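Local coordinates for sugar-phosphate aldolase (Thermotoga maritima, PDB 1PVT), which belongs to the class II aldolase and adducin family, alpha/beta proteins built on a central mixed sheet, at residues A[30-35]-A[120-125]. Residues are numbered along the deposited sequence; the frame is centred on the assembly and turned at random.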
loop_
_atom_site.group_PDB
_atom_site.type_symbol
_atom_site.label_atom_id
_atom_site.label_comp_id
_atom_site.label_asym_id
_atom_site.label_seq_id
_atom_site.Cartn_x
_atom_site.Cartn_y
_atom_site.Cartn_z
ATOM N N ILE A 30 -2.683 2.195 -4.775
ATOM C CA ILE A 30 -1.621 1.255 -5.087
ATOM C C ILE A 30 -0.476 2.057 -5.662
ATOM O O ILE A 30 -0.693 3.110 -6.250
ATOM C CB ILE A 30 -2.086 0.243 -6.155
ATOM C CG1 ILE A 30 -3.354 -0.484 -5.669
ATOM C CG2 ILE A 30 -0.947 -0.723 -6.482
ATOM C CD1 ILE A 30 -4.030 -1.339 -6.714
ATOM N N SER A 31 0.744 1.570 -5.489
ATOM C CA SER A 31 1.915 2.261 -6.034
ATOM C C SER A 31 3.037 1.267 -6.344
ATOM O O SER A 31 3.407 0.422 -5.509
ATOM C CB SER A 31 2.428 3.338 -5.063
ATOM O OG SER A 31 3.001 2.758 -3.893
ATOM N N VAL A 32 3.569 1.366 -7.557
ATOM C CA VAL A 32 4.645 0.479 -7.972
ATOM C C VAL A 32 5.813 1.322 -8.457
ATOM O O VAL A 32 5.635 2.303 -9.188
ATOM C CB VAL A 32 4.194 -0.476 -9.117
ATOM C CG1 VAL A 32 5.260 -1.560 -9.355
ATOM C CG2 VAL A 32 2.855 -1.109 -8.765
ATOM N N ARG A 33 7.010 0.929 -8.040
ATOM C CA ARG A 33 8.218 1.639 -8.417
ATOM C C ARG A 33 8.834 1.000 -9.649
ATOM O O ARG A 33 9.180 -0.179 -9.643
ATOM C CB ARG A 33 9.202 1.616 -7.245
ATOM C CG ARG A 33 10.522 2.297 -7.510
ATOM C CD ARG A 33 11.183 2.695 -6.205
ATOM N NE ARG A 33 11.152 1.629 -5.201
ATOM C CZ ARG A 33 11.978 0.589 -5.170
ATOM N NH1 ARG A 33 12.921 0.452 -6.090
ATOM N NH2 ARG A 33 11.866 -0.311 -4.206
ATOM N N LEU A 34 8.938 1.779 -10.716
ATOM C CA LEU A 34 9.537 1.300 -11.951
ATOM C C LEU A 34 11.057 1.400 -11.824
ATOM O O LEU A 34 11.590 2.397 -11.323
ATOM C CB LEU A 34 9.047 2.143 -13.129
ATOM C CG LEU A 34 7.876 1.612 -13.956
ATOM C CD1 LEU A 34 7.139 0.528 -13.188
ATOM C CD2 LEU A 34 6.951 2.771 -14.332
ATOM N N ASP A 35 11.748 0.360 -12.278
ATOM C CA ASP A 35 13.211 0.289 -12.226
ATOM C C ASP A 35 13.896 1.102 -13.336
ATOM O O ASP A 35 14.599 2.080 -13.072
ATOM C CB ASP A 35 13.632 -1.179 -12.323
ATOM C CG ASP A 35 12.734 -1.975 -13.259
ATOM O OD1 ASP A 35 11.525 -2.124 -12.956
ATOM O OD2 ASP A 35 13.231 -2.444 -14.304
ATOM N N LYS A 120 11.728 -4.853 -2.851
ATOM C CA LYS A 120 10.340 -4.449 -2.646
ATOM C C LYS A 120 10.005 -3.252 -3.546
ATOM O O LYS A 120 10.441 -2.132 -3.271
ATOM C CB LYS A 120 10.112 -4.057 -1.183
ATOM C CG LYS A 120 10.347 -5.176 -0.194
ATOM C CD LYS A 120 10.191 -4.671 1.223
ATOM C CE LYS A 120 10.580 -5.732 2.222
ATOM N NZ LYS A 120 10.506 -5.189 3.599
ATOM N N LYS A 121 9.226 -3.480 -4.606
ATOM C CA LYS A 121 8.847 -2.400 -5.520
ATOM C C LYS A 121 7.348 -2.003 -5.477
ATOM O O LYS A 121 6.966 -0.988 -6.063
ATOM C CB LYS A 121 9.225 -2.784 -6.955
ATOM C CG LYS A 121 8.400 -3.953 -7.475
ATOM C CD LYS A 121 8.276 -4.011 -9.012
ATOM C CE LYS A 121 7.148 -4.987 -9.442
ATOM N NZ LYS A 121 6.948 -5.111 -10.932
ATOM N N ALA A 122 6.507 -2.773 -4.775
ATOM C CA ALA A 122 5.067 -2.471 -4.717
ATOM C C ALA A 122 4.424 -2.198 -3.349
ATOM O O ALA A 122 4.771 -2.821 -2.350
ATOM C CB ALA A 122 4.295 -3.585 -5.417
ATOM N N ILE A 123 3.469 -1.266 -3.334
ATOM C CA ILE A 123 2.725 -0.889 -2.120
ATOM C C ILE A 123 1.196 -0.821 -2.323
ATOM O O ILE A 123 0.692 -0.072 -3.170
ATOM C CB ILE A 123 3.139 0.487 -1.592
ATOM C CG1 ILE A 123 4.616 0.489 -1.232
ATOM C CG2 ILE A 123 2.297 0.832 -0.364
ATOM C CD1 ILE A 123 5.100 1.832 -0.774
ATOM N N VAL A 124 0.464 -1.589 -1.523
ATOM C CA VAL A 124 -0.986 -1.619 -1.617
ATOM C C VAL A 124 -1.547 -1.170 -0.285
ATOM O O VAL A 124 -1.226 -1.762 0.743
ATOM C CB VAL A 124 -1.510 -3.061 -1.901
ATOM C CG1 VAL A 124 -3.011 -3.086 -1.839
ATOM C CG2 VAL A 124 -1.065 -3.541 -3.256
ATOM N N HIS A 125 -2.366 -0.120 -0.298
ATOM C CA HIS A 125 -3.001 0.380 0.923
ATOM C C HIS A 125 -4.531 0.300 0.796
ATOM O O HIS A 125 -5.123 0.892 -0.117
ATOM C CB HIS A 125 -2.600 1.830 1.205
ATOM C CG HIS A 125 -3.409 2.473 2.290
ATOM N ND1 HIS A 125 -4.208 3.574 2.071
ATOM C CD2 HIS A 125 -3.576 2.141 3.593
ATOM C CE1 HIS A 125 -4.833 3.892 3.192
ATOM N NE2 HIS A 125 -4.468 3.038 4.130
#
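S31 and I123 form the hydrogen-bonded pair at the middle of this antiparallel junction, a worked example of how two strands far apart in sequence become sheet neighbours. S31 N gives its hydrogen to I123 O and I123 N returns one to S31 O, each at 2.8 Å. A third backbone bond, R33 N to K121 O, carries the pairing past the start of strand 122-126. Weaker CA-H...O contacts fill in between them, such as I30 CA to I123 O at 3.3 Å. The strands run 174° apart in direction.

Side chains sort by face. On one, I30 CG2 meets V124 CG2 at 4.3 Å, V32 CG2 approaches A122 CB, and K121 runs alongside V32, its extended aliphatic chain bringing CD to 3.9 Å from V32 CG1. The other face pairs S31 with I123: OG, turned between the backbone N and carbonyl carbon (chi1 69°), lies 3.2 Å from I123 CB and is hydrogen-bonded to H106 and H110. The R33 chain bends at chi3 (46°), which sets one guanidinium face over K121 CA.

Helix 2-19 packs against I30 and V32, whereas helix 103-115 takes R33 and I123 from the opposite face. Strands 58-63 and 196-200 flank the pair, placing it inside the central sheet.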